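Local atomic coordinates of mitochondrial RNA-binding protein 2 (Trypanosoma brucei, PDB entry 2GIA), a protein that binds guide RNA together with its partner MRP1 and probably acts as an RNA matchmaker in mitochondrial RNA editing. Residues D[75-80]-D[88-93]; D[99-104]-D[116-121]; D[136-141]-D[165-170]. One frame throughout, in Å; residues are numbered along the deposited sequence.

Interaction 1 of 3, residues D[75-80]-D[88-93]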
loop_
_atom_site.group_PDB
_atom_site.type_symbol
_atom_site.label_atom_id
_atom_site.label_comp_id
_atom_site.label_asym_id
_atom_site.label_seq_id
_atom_site.Cartn_x
_atom_site.Cartn_y
_atom_site.Cartn_z
ATOM N N TYR D 75 11.525 13.334 -21.432
ATOM C CA TYR D 75 12.776 14.005 -21.114
ATOM C C TYR D 75 12.850 15.431 -21.685
ATOM O O TYR D 75 12.564 15.653 -22.876
ATOM C CB TYR D 75 13.944 13.180 -21.625
ATOM C CG TYR D 75 15.269 13.797 -21.303
ATOM C CD1 TYR D 75 15.864 14.707 -22.180
ATOM C CD2 TYR D 75 15.933 13.494 -20.106
ATOM C CE1 TYR D 75 17.082 15.301 -21.879
ATOM C CE2 TYR D 75 17.156 14.068 -19.800
ATOM C CZ TYR D 75 17.727 14.978 -20.695
ATOM O OH TYR D 75 18.933 15.564 -20.399
ATOM N N HIS D 76 13.224 16.379 -20.828
ATOM C CA HIS D 76 13.336 17.798 -21.173
ATOM C C HIS D 76 14.722 18.368 -20.848
ATOM O O HIS D 76 15.356 17.952 -19.880
ATOM C CB HIS D 76 12.360 18.647 -20.361
ATOM C CG HIS D 76 10.956 18.136 -20.355
ATOM N ND1 HIS D 76 9.910 18.846 -20.892
ATOM C CD2 HIS D 76 10.418 17.009 -19.831
ATOM C CE1 HIS D 76 8.785 18.185 -20.695
ATOM N NE2 HIS D 76 9.065 17.066 -20.053
ATOM N N ARG D 77 15.163 19.348 -21.644
ATOM C CA ARG D 77 16.427 20.046 -21.389
ATOM C C ARG D 77 16.012 21.368 -20.758
ATOM O O ARG D 77 14.931 21.871 -21.050
ATOM C CB ARG D 77 17.165 20.325 -22.699
ATOM C CG ARG D 77 16.393 21.252 -23.611
ATOM C CD ARG D 77 16.942 21.234 -25.039
ATOM N NE ARG D 77 16.035 21.940 -25.941
ATOM C CZ ARG D 77 15.808 21.585 -27.198
ATOM N NH1 ARG D 77 16.433 20.530 -27.718
ATOM N NH2 ARG D 77 14.926 22.264 -27.924
ATOM N N GLN D 78 16.846 21.926 -19.885
ATOM C CA GLN D 78 16.513 23.198 -19.247
ATOM C C GLN D 78 16.527 24.245 -20.357
ATOM O O GLN D 78 17.445 24.246 -21.167
ATOM C CB GLN D 78 17.548 23.544 -18.175
ATOM C CG GLN D 78 17.212 24.801 -17.360
ATOM C CD GLN D 78 17.981 24.862 -16.057
ATOM O OE1 GLN D 78 18.762 23.961 -15.745
ATOM N NE2 GLN D 78 17.761 25.922 -15.281
ATOM N N ALA D 79 15.505 25.100 -20.415
ATOM C CA ALA D 79 15.423 26.134 -21.449
ATOM C C ALA D 79 16.195 27.390 -21.057
ATOM O O ALA D 79 17.207 27.728 -21.670
ATOM C CB ALA D 79 13.971 26.489 -21.723
ATOM N N ARG D 80 15.703 28.085 -20.042
ATOM C CA ARG D 80 16.350 29.295 -19.558
ATOM C C ARG D 80 16.574 29.141 -18.061
ATOM O O ARG D 80 15.985 28.264 -17.432
ATOM C CB ARG D 80 15.472 30.518 -19.828
ATOM C CG ARG D 80 14.080 30.436 -19.217
ATOM C CD ARG D 80 13.051 30.034 -20.251
ATOM N NE ARG D 80 12.652 31.143 -21.109
ATOM C CZ ARG D 80 11.800 31.024 -22.124
ATOM N NH1 ARG D 80 11.262 29.840 -22.406
ATOM N NH2 ARG D 80 11.476 32.088 -22.851
ATOM N N LYS D 88 10.718 27.039 -18.358
ATOM C CA LYS D 88 12.065 26.619 -17.997
ATOM C C LYS D 88 12.534 25.321 -18.665
ATOM O O LYS D 88 13.725 25.015 -18.658
ATOM C CB LYS D 88 12.192 26.491 -16.473
ATOM C CG LYS D 88 12.443 27.813 -15.763
ATOM C CD LYS D 88 11.315 28.785 -16.014
ATOM C CE LYS D 88 11.530 30.097 -15.298
ATOM N NZ LYS D 88 10.300 30.925 -15.392
ATOM N N ALA D 89 11.620 24.559 -19.247
ATOM C CA ALA D 89 12.023 23.324 -19.894
ATOM C C ALA D 89 11.348 23.109 -21.250
ATOM O O ALA D 89 10.257 23.620 -21.507
ATOM C CB ALA D 89 11.748 22.130 -18.957
ATOM N N GLU D 90 12.016 22.341 -22.110
ATOM C CA GLU D 90 11.517 22.034 -23.435
ATOM C C GLU D 90 11.693 20.533 -23.642
ATOM O O GLU D 90 12.797 20.019 -23.510
ATOM C CB GLU D 90 12.310 22.805 -24.503
ATOM C CG GLU D 90 11.419 23.573 -25.484
ATOM C CD GLU D 90 10.309 22.709 -26.084
ATOM O OE1 GLU D 90 10.615 21.827 -26.923
ATOM O OE2 GLU D 90 9.127 22.910 -25.702
ATOM N N ARG D 91 10.602 19.842 -23.967
ATOM C CA ARG D 91 10.622 18.393 -24.159
ATOM C C ARG D 91 11.417 18.014 -25.400
ATOM O O ARG D 91 11.106 18.424 -26.517
ATOM C CB ARG D 91 9.189 17.895 -24.254
ATOM C CG ARG D 91 8.976 16.393 -24.398
ATOM C CD ARG D 91 7.478 16.147 -24.248
ATOM N NE ARG D 91 6.967 15.035 -25.037
ATOM C CZ ARG D 91 6.945 14.994 -26.363
ATOM N NH1 ARG D 91 7.414 16.008 -27.077
ATOM N NH2 ARG D 91 6.442 13.935 -26.981
ATOM N N VAL D 92 12.450 17.218 -25.188
ATOM C CA VAL D 92 13.332 16.784 -26.256
ATOM C C VAL D 92 12.945 15.430 -26.803
ATOM O O VAL D 92 12.989 15.189 -28.022
ATOM C CB VAL D 92 14.789 16.713 -25.748
ATOM C CG1 VAL D 92 15.665 16.021 -26.773
ATOM C CG2 VAL D 92 15.306 18.103 -25.467
ATOM N N VAL D 93 12.549 14.532 -25.909
ATOM C CA VAL D 93 12.186 13.191 -26.334
ATOM C C VAL D 93 11.234 12.508 -25.354
ATOM O O VAL D 93 11.274 12.780 -24.152
ATOM C CB VAL D 93 13.465 12.338 -26.532
ATOM C CG1 VAL D 93 14.219 12.199 -25.222
ATOM C CG2 VAL D 93 13.101 10.994 -27.110
#
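The paired ends of strands 70-78 and 89-97 illustrate how a beta bulge shifts the register of a hairpin while one carbonyl takes two amides. Tyr75 O accepts from Val92 N at 2.8 Å and Val93 N at 3.2 Å, both lying in the carbonyl plane. Val92 and Val93 thus both face Tyr75 in a classic bulge, and the register moves by one residue between Tyr75 and His76. Regular pairing resumes with the non-hydrogen-bonded pair His76-Arg91, followed by Arg77 and Glu90, which exchange two backbone bonds. Past the last rung, Ala79 N points almost straight at Lys88 O, a very short bond of 2.5 Å at 176°, although the donor stands well above the carbonyl plane.

Arg77 is the side chain that lies against the bulged Val92. Its CG takes the crowded position between backbone N and carbonyl carbon (chi1 63°), where it meets Val92 CG2 and Glu90 O. CD rests on the same methyl at 3.6 Å, NE lies near both that methyl and Glu90 CB, and NH1 ends 3.5 Å from Val92 CG2. The arginine chain crosses the bulged valine at about a right angle. Glu90 runs alongside it in the same direction, but its carboxylate offers only the attraction of opposite charge. On the face carrying His76 and Arg91, the imidazole crosses the arginine obliquely, with Arg91 CG over one ring face near the rim and Arg91 CB 3.6 Å from His76 ND1.

Strand 89-97 is the outermost of its four-stranded sheet within the chain, while strand 60-67 flanks 70-78 on the other side, with backbone bonds between His76 and Leu61 and, just before that strand, between Gln78 and Gly59. The Tyr75 ring meets those of His60 and Trp164, the latter on strand 160-168 of the second sheet.

Interaction 2 of 3, residues D[99-104]-D[116-121]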
loop_
_atom_site.group_PDB
_atom_site.type_symbol
_atom_site.label_atom_id
_atom_site.label_comp_id
_atom_site.label_asym_id
_atom_site.label_seq_id
_atom_site.Cartn_x
_atom_site.Cartn_y
_atom_site.Cartn_z
ATOM N N ALA D 99 3.043 -1.795 -20.737
ATOM C CA ALA D 99 2.783 -2.349 -19.426
ATOM C C ALA D 99 3.690 -3.487 -19.009
ATOM O O ALA D 99 3.977 -3.641 -17.829
ATOM C CB ALA D 99 1.334 -2.783 -19.327
ATOM N N VAL D 100 4.155 -4.282 -19.963
ATOM C CA VAL D 100 5.017 -5.401 -19.609
ATOM C C VAL D 100 6.322 -4.974 -18.936
ATOM O O VAL D 100 6.910 -5.761 -18.183
ATOM C CB VAL D 100 5.342 -6.276 -20.853
ATOM C CG1 VAL D 100 6.128 -5.455 -21.877
ATOM C CG2 VAL D 100 6.134 -7.507 -20.437
ATOM N N TYR D 101 6.797 -3.755 -19.192
ATOM C CA TYR D 101 8.036 -3.315 -18.553
ATOM C C TYR D 101 7.880 -2.920 -17.071
ATOM O O TYR D 101 8.865 -2.785 -16.370
ATOM C CB TYR D 101 8.609 -2.097 -19.275
ATOM C CG TYR D 101 9.367 -2.429 -20.529
ATOM C CD1 TYR D 101 10.565 -3.149 -20.465
ATOM C CD2 TYR D 101 8.865 -2.080 -21.784
ATOM C CE1 TYR D 101 11.250 -3.532 -21.620
ATOM C CE2 TYR D 101 9.553 -2.455 -22.966
ATOM C CZ TYR D 101 10.742 -3.185 -22.864
ATOM O OH TYR D 101 11.424 -3.588 -23.996
ATOM N N THR D 102 6.663 -2.729 -16.585
ATOM C CA THR D 102 6.544 -2.269 -15.196
ATOM C C THR D 102 7.205 -3.191 -14.199
ATOM O O THR D 102 8.044 -2.757 -13.368
ATOM C CB THR D 102 5.079 -2.061 -14.838
ATOM O OG1 THR D 102 4.517 -1.184 -15.820
ATOM C CG2 THR D 102 4.936 -1.400 -13.411
ATOM N N ALA D 103 6.851 -4.466 -14.270
ATOM C CA ALA D 103 7.423 -5.436 -13.364
ATOM C C ALA D 103 8.937 -5.574 -13.549
ATOM O O ALA D 103 9.630 -5.893 -12.584
ATOM C CB ALA D 103 6.716 -6.811 -13.548
ATOM N N ARG D 104 9.468 -5.340 -14.764
ATOM C CA ARG D 104 10.936 -5.457 -14.973
ATOM C C ARG D 104 11.697 -4.314 -14.327
ATOM O O ARG D 104 12.795 -4.520 -13.826
ATOM C CB ARG D 104 11.301 -5.501 -16.471
ATOM C CG ARG D 104 10.792 -6.821 -17.125
ATOM C CD ARG D 104 11.161 -6.876 -18.615
ATOM N NE ARG D 104 10.679 -8.100 -19.241
ATOM C CZ ARG D 104 11.391 -9.224 -19.374
ATOM N NH1 ARG D 104 12.650 -9.316 -18.925
ATOM N NH2 ARG D 104 10.840 -10.267 -19.983
ATOM N N VAL D 116 17.452 -3.823 -16.549
ATOM C CA VAL D 116 16.306 -3.978 -17.427
ATOM C C VAL D 116 16.679 -3.190 -18.680
ATOM O O VAL D 116 17.131 -2.050 -18.582
ATOM C CB VAL D 116 14.962 -3.419 -16.844
ATOM C CG1 VAL D 116 15.102 -1.949 -16.395
ATOM C CG2 VAL D 116 13.880 -3.510 -17.912
ATOM N N GLU D 117 16.505 -3.811 -19.843
ATOM C CA GLU D 117 16.812 -3.180 -21.133
ATOM C C GLU D 117 15.551 -2.931 -21.929
ATOM O O GLU D 117 14.673 -3.780 -21.986
ATOM C CB GLU D 117 17.717 -4.080 -21.969
ATOM C CG GLU D 117 19.135 -4.167 -21.454
ATOM C CD GLU D 117 20.026 -4.938 -22.408
ATOM O OE1 GLU D 117 19.874 -4.737 -23.630
ATOM O OE2 GLU D 117 20.874 -5.729 -21.945
ATOM N N VAL D 118 15.456 -1.755 -22.533
ATOM C CA VAL D 118 14.311 -1.413 -23.365
ATOM C C VAL D 118 14.892 -1.216 -24.778
ATOM O O VAL D 118 15.826 -0.433 -24.954
ATOM C CB VAL D 118 13.674 -0.076 -22.919
ATOM C CG1 VAL D 118 12.399 0.173 -23.700
ATOM C CG2 VAL D 118 13.428 -0.083 -21.398
ATOM N N HIS D 119 14.348 -1.931 -25.762
ATOM C CA HIS D 119 14.812 -1.836 -27.159
ATOM C C HIS D 119 13.656 -1.594 -28.113
ATOM O O HIS D 119 12.673 -2.335 -28.113
ATOM C CB HIS D 119 15.521 -3.123 -27.611
ATOM C CG HIS D 119 16.758 -3.445 -26.833
ATOM N ND1 HIS D 119 17.924 -2.715 -26.946
ATOM C CD2 HIS D 119 17.005 -4.407 -25.913
ATOM C CE1 HIS D 119 18.833 -3.215 -26.130
ATOM N NE2 HIS D 119 18.302 -4.242 -25.491
ATOM N N SER D 120 13.800 -0.551 -28.925
ATOM C CA SER D 120 12.821 -0.154 -29.936
ATOM C C SER D 120 13.593 0.443 -31.104
ATOM O O SER D 120 14.818 0.553 -31.047
ATOM C CB SER D 120 11.861 0.897 -29.379
ATOM O OG SER D 120 10.857 0.281 -28.596
ATOM N N ARG D 121 12.882 0.826 -32.161
ATOM C CA ARG D 121 13.544 1.421 -33.318
ATOM C C ARG D 121 13.751 2.910 -33.092
ATOM O O ARG D 121 14.273 3.624 -33.955
ATOM C CB ARG D 121 12.740 1.173 -34.600
ATOM C CG ARG D 121 13.351 0.077 -35.503
ATOM C CD ARG D 121 14.794 0.418 -35.950
ATOM N NE ARG D 121 15.774 0.333 -34.859
ATOM C CZ ARG D 121 16.987 0.892 -34.879
ATOM N NH1 ARG D 121 17.394 1.591 -35.936
ATOM N NH2 ARG D 121 17.800 0.748 -33.838
#
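Helix-on-sheet packing joins helix 101-109 to strand 116-119, outermost of its sheet within the chain, an example of how one aromatic side chain can carry such an interface without any hydrogen bond across it. With CG anti to its carbonyl carbon (chi1 -80°), Tyr101 extends its ring along the strand. CD1 approaches Val116 CG2 at 4.2 Å, CE1 lies 3.5 Å from Glu117 O, and CZ meets Val118 CG1 at 3.8 Å. The other valine methyl, Val118 CG2, sits over one face of the ring, offset toward its rim. At the tip, Tyr101 OH comes within 3.7 Å of Val118 CA. One helical turn later, Arg104 adds its CB, 3.6 Å from Val116 CG2, before its extended chain leads away.

Along the strand, His119 NE2 donates a very short bond of 2.5 Å to Glu117 OE1; the acceptor offers its anti lone pair and lies near the plane of the imidazole, and the pairing probably favours a protonated ring. Phe105 touches Val116 and Val118, Val108 touches Val116, and His130 of the MRP1 chain packs on Arg104. A helix laid on an antiparallel sheet fits the Whirly-type fold of the MRP family, two such four-stranded sheets with helices.

Interaction 3 of 3, residues D[136-141]-D[165-170]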
loop_
_atom_site.group_PDB
_atom_site.type_symbol
_atom_site.label_atom_id
_atom_site.label_comp_id
_atom_site.label_asym_id
_atom_site.label_seq_id
_atom_site.Cartn_x
_atom_site.Cartn_y
_atom_site.Cartn_z
ATOM N N THR D 136 20.247 3.681 -5.218
ATOM C CA THR D 136 20.244 4.731 -6.258
ATOM C C THR D 136 20.345 3.990 -7.587
ATOM O O THR D 136 20.897 2.888 -7.665
ATOM C CB THR D 136 21.413 5.768 -6.140
ATOM O OG1 THR D 136 22.669 5.113 -6.354
ATOM C CG2 THR D 136 21.389 6.445 -4.756
ATOM N N PHE D 137 19.800 4.606 -8.627
ATOM C CA PHE D 137 19.724 3.955 -9.913
ATOM C C PHE D 137 20.014 4.920 -11.036
ATOM O O PHE D 137 19.991 6.135 -10.834
ATOM C CB PHE D 137 18.322 3.371 -10.089
ATOM C CG PHE D 137 17.984 2.332 -9.061
ATOM C CD1 PHE D 137 18.188 0.980 -9.325
ATOM C CD2 PHE D 137 17.549 2.707 -7.793
ATOM C CE1 PHE D 137 17.965 0.011 -8.329
ATOM C CE2 PHE D 137 17.324 1.747 -6.795
ATOM C CZ PHE D 137 17.533 0.403 -7.063
ATOM N N THR D 138 20.264 4.354 -12.220
ATOM C CA THR D 138 20.576 5.154 -13.393
ATOM C C THR D 138 19.810 4.760 -14.651
ATOM O O THR D 138 19.801 3.600 -15.015
ATOM C CB THR D 138 22.094 5.046 -13.748
ATOM O OG1 THR D 138 22.868 5.532 -12.645
ATOM C CG2 THR D 138 22.393 5.897 -15.001
ATOM N N LEU D 139 19.165 5.735 -15.291
ATOM C CA LEU D 139 18.462 5.518 -16.554
ATOM C C LEU D 139 19.423 6.104 -17.642
ATOM O O LEU D 139 19.781 7.289 -17.578
ATOM C CB LEU D 139 17.129 6.297 -16.599
ATOM C CG LEU D 139 16.347 6.237 -17.935
ATOM C CD1 LEU D 139 16.025 4.816 -18.264
ATOM C CD2 LEU D 139 15.053 7.063 -17.895
ATOM N N LYS D 140 19.869 5.256 -18.570
ATOM C CA LYS D 140 20.782 5.644 -19.681
ATOM C C LYS D 140 20.043 5.277 -20.955
ATOM O O LYS D 140 19.596 4.135 -21.110
ATOM C CB LYS D 140 22.077 4.831 -19.664
ATOM C CG LYS D 140 22.821 4.793 -18.351
ATOM C CD LYS D 140 23.804 3.617 -18.351
ATOM C CE LYS D 140 24.493 3.392 -17.004
ATOM N NZ LYS D 140 25.361 2.176 -17.103
ATOM N N CYS D 141 19.939 6.222 -21.882
ATOM C CA CYS D 141 19.199 5.965 -23.096
ATOM C C CYS D 141 19.823 6.631 -24.316
ATOM O O CYS D 141 20.398 7.714 -24.221
ATOM C CB CYS D 141 17.777 6.500 -22.916
ATOM S SG CYS D 141 16.644 6.226 -24.321
ATOM N N THR D 165 20.930 10.714 -19.979
ATOM C CA THR D 165 21.012 9.916 -18.745
ATOM C C THR D 165 20.285 10.646 -17.628
ATOM O O THR D 165 20.406 11.873 -17.518
ATOM C CB THR D 165 22.487 9.756 -18.248
ATOM O OG1 THR D 165 23.273 9.100 -19.244
ATOM C CG2 THR D 165 22.552 8.905 -16.988
ATOM N N VAL D 166 19.549 9.904 -16.794
ATOM C CA VAL D 166 18.869 10.516 -15.651
ATOM C C VAL D 166 19.236 9.686 -14.424
ATOM O O VAL D 166 18.991 8.483 -14.394
ATOM C CB VAL D 166 17.326 10.542 -15.817
ATOM C CG1 VAL D 166 16.666 11.097 -14.540
ATOM C CG2 VAL D 166 16.943 11.439 -16.995
ATOM N N GLU D 167 19.858 10.329 -13.442
ATOM C CA GLU D 167 20.252 9.682 -12.204
ATOM C C GLU D 167 19.062 9.779 -11.229
ATOM O O GLU D 167 18.392 10.811 -11.147
ATOM C CB GLU D 167 21.450 10.407 -11.554
ATOM C CG GLU D 167 22.777 10.373 -12.346
ATOM C CD GLU D 167 23.226 8.965 -12.684
ATOM O OE1 GLU D 167 22.807 7.994 -12.007
ATOM O OE2 GLU D 167 24.014 8.820 -13.632
ATOM N N PHE D 168 18.816 8.710 -10.496
ATOM C CA PHE D 168 17.750 8.701 -9.511
ATOM C C PHE D 168 18.417 8.530 -8.152
ATOM O O PHE D 168 18.989 7.466 -7.900
ATOM C CB PHE D 168 16.813 7.505 -9.744
ATOM C CG PHE D 168 15.889 7.670 -10.918
ATOM C CD1 PHE D 168 14.524 7.929 -10.718
ATOM C CD2 PHE D 168 16.382 7.579 -12.225
ATOM C CE1 PHE D 168 13.668 8.093 -11.816
ATOM C CE2 PHE D 168 15.540 7.745 -13.336
ATOM C CZ PHE D 168 14.183 7.999 -13.139
ATOM N N ASP D 169 18.371 9.541 -7.294
ATOM C CA ASP D 169 18.947 9.378 -5.955
ATOM C C ASP D 169 17.983 8.546 -5.073
ATOM O O ASP D 169 17.009 7.984 -5.571
ATOM C CB ASP D 169 19.299 10.744 -5.306
ATOM C CG ASP D 169 18.074 11.587 -4.925
ATOM O OD1 ASP D 169 16.933 11.078 -4.915
ATOM O OD2 ASP D 169 18.261 12.787 -4.612
ATOM N N VAL D 170 18.279 8.425 -3.787
ATOM C CA VAL D 170 17.458 7.605 -2.904
ATOM C C VAL D 170 15.989 7.990 -2.906
ATOM O O VAL D 170 15.134 7.112 -2.928
ATOM C CB VAL D 170 17.953 7.648 -1.464
ATOM C CG1 VAL D 170 17.037 6.829 -0.568
ATOM C CG2 VAL D 170 19.342 7.103 -1.405
HETATM O O HOH W 1 21.808 7.762 -9.345
#
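Thr138 lies side by side with Glu167, its OG1 donating to Glu167 OE1 at only 2.5 Å on the syn lone pair of the carboxylate. Two torsions bring the acid there: CG stands anti to the carbonyl carbon (chi1 -65°), and a bend at chi2 (-55°) folds the tip back toward the threonine. A water lies 2.9 Å from both Glu167 OE1 and Phe137 O, and Asn130 adds a weak bond to OE1. The methyl of Thr138, anti to its backbone N, contacts Thr165 CG2 at 3.6 Å, continuing a face of the sheet that carries Thr138, Glu167, Lys140 and Thr165.

Beneath this polar row the backbone forms a regular antiparallel ladder. Phe137 pairs with Phe168 and Leu139 with Val166, each pair exchanging two bonds that lie in the carbonyl planes; Val166 N to Leu139 O, at 2.7 Å, is the shortest of the four. Thr165 CA also approaches that carbonyl at 3.1 Å, a close CA-H...O contact.

The opposite face is apolar. Leu139 CB meets the edge of the Phe168 ring, 3.9 Å from CE2, while Phe137 keeps its CB near Phe168 CB and sends its ring away. Leu62 of strand 60-67 in the other sheet packs on Leu139, Val166 and Phe168, and Ser173 and Leu176 of helix 170-187 cover Phe168. Just before that helix, Asp169 is the N-cap: its OD1 accepts from Glu172 N, and its OD2 hydrogen-bonds Tyr76 OH of the MRP1 chain. Thr136 CG2 touches Val170 CG2 at 4.0 Å, while its OG1 bonds to Ala133 O. An antiparallel strand pair with one polar face, an apolar face packed on the other sheet, and an N-cap leading into helix 170-187 is as expected for the Whirly-type fold of the MRP family.

The three contacts show how chemistry follows position in a two-sheet fold. Interaction 1 is a surface hairpin of the first sheet, bulged and rich in charged groups; interactions 2 and 3 are partly buried. Interaction 3, nearer the chain centre, is an unbroken ladder in the second sheet with one largely buried apolar face. It meets interaction 1 where Tyr75 CE2 packs on Val166 CG2 at 3.9 Å, although the contact centres are about 17 Å apart. Interaction 2 reaches the second sheet through strand 116-119, outermost within the chain, relies on side-chain packing rather than backbone bonds, and touches neither of the others. The MRP1 chain borders interactions 2 and 3, but not interaction 1.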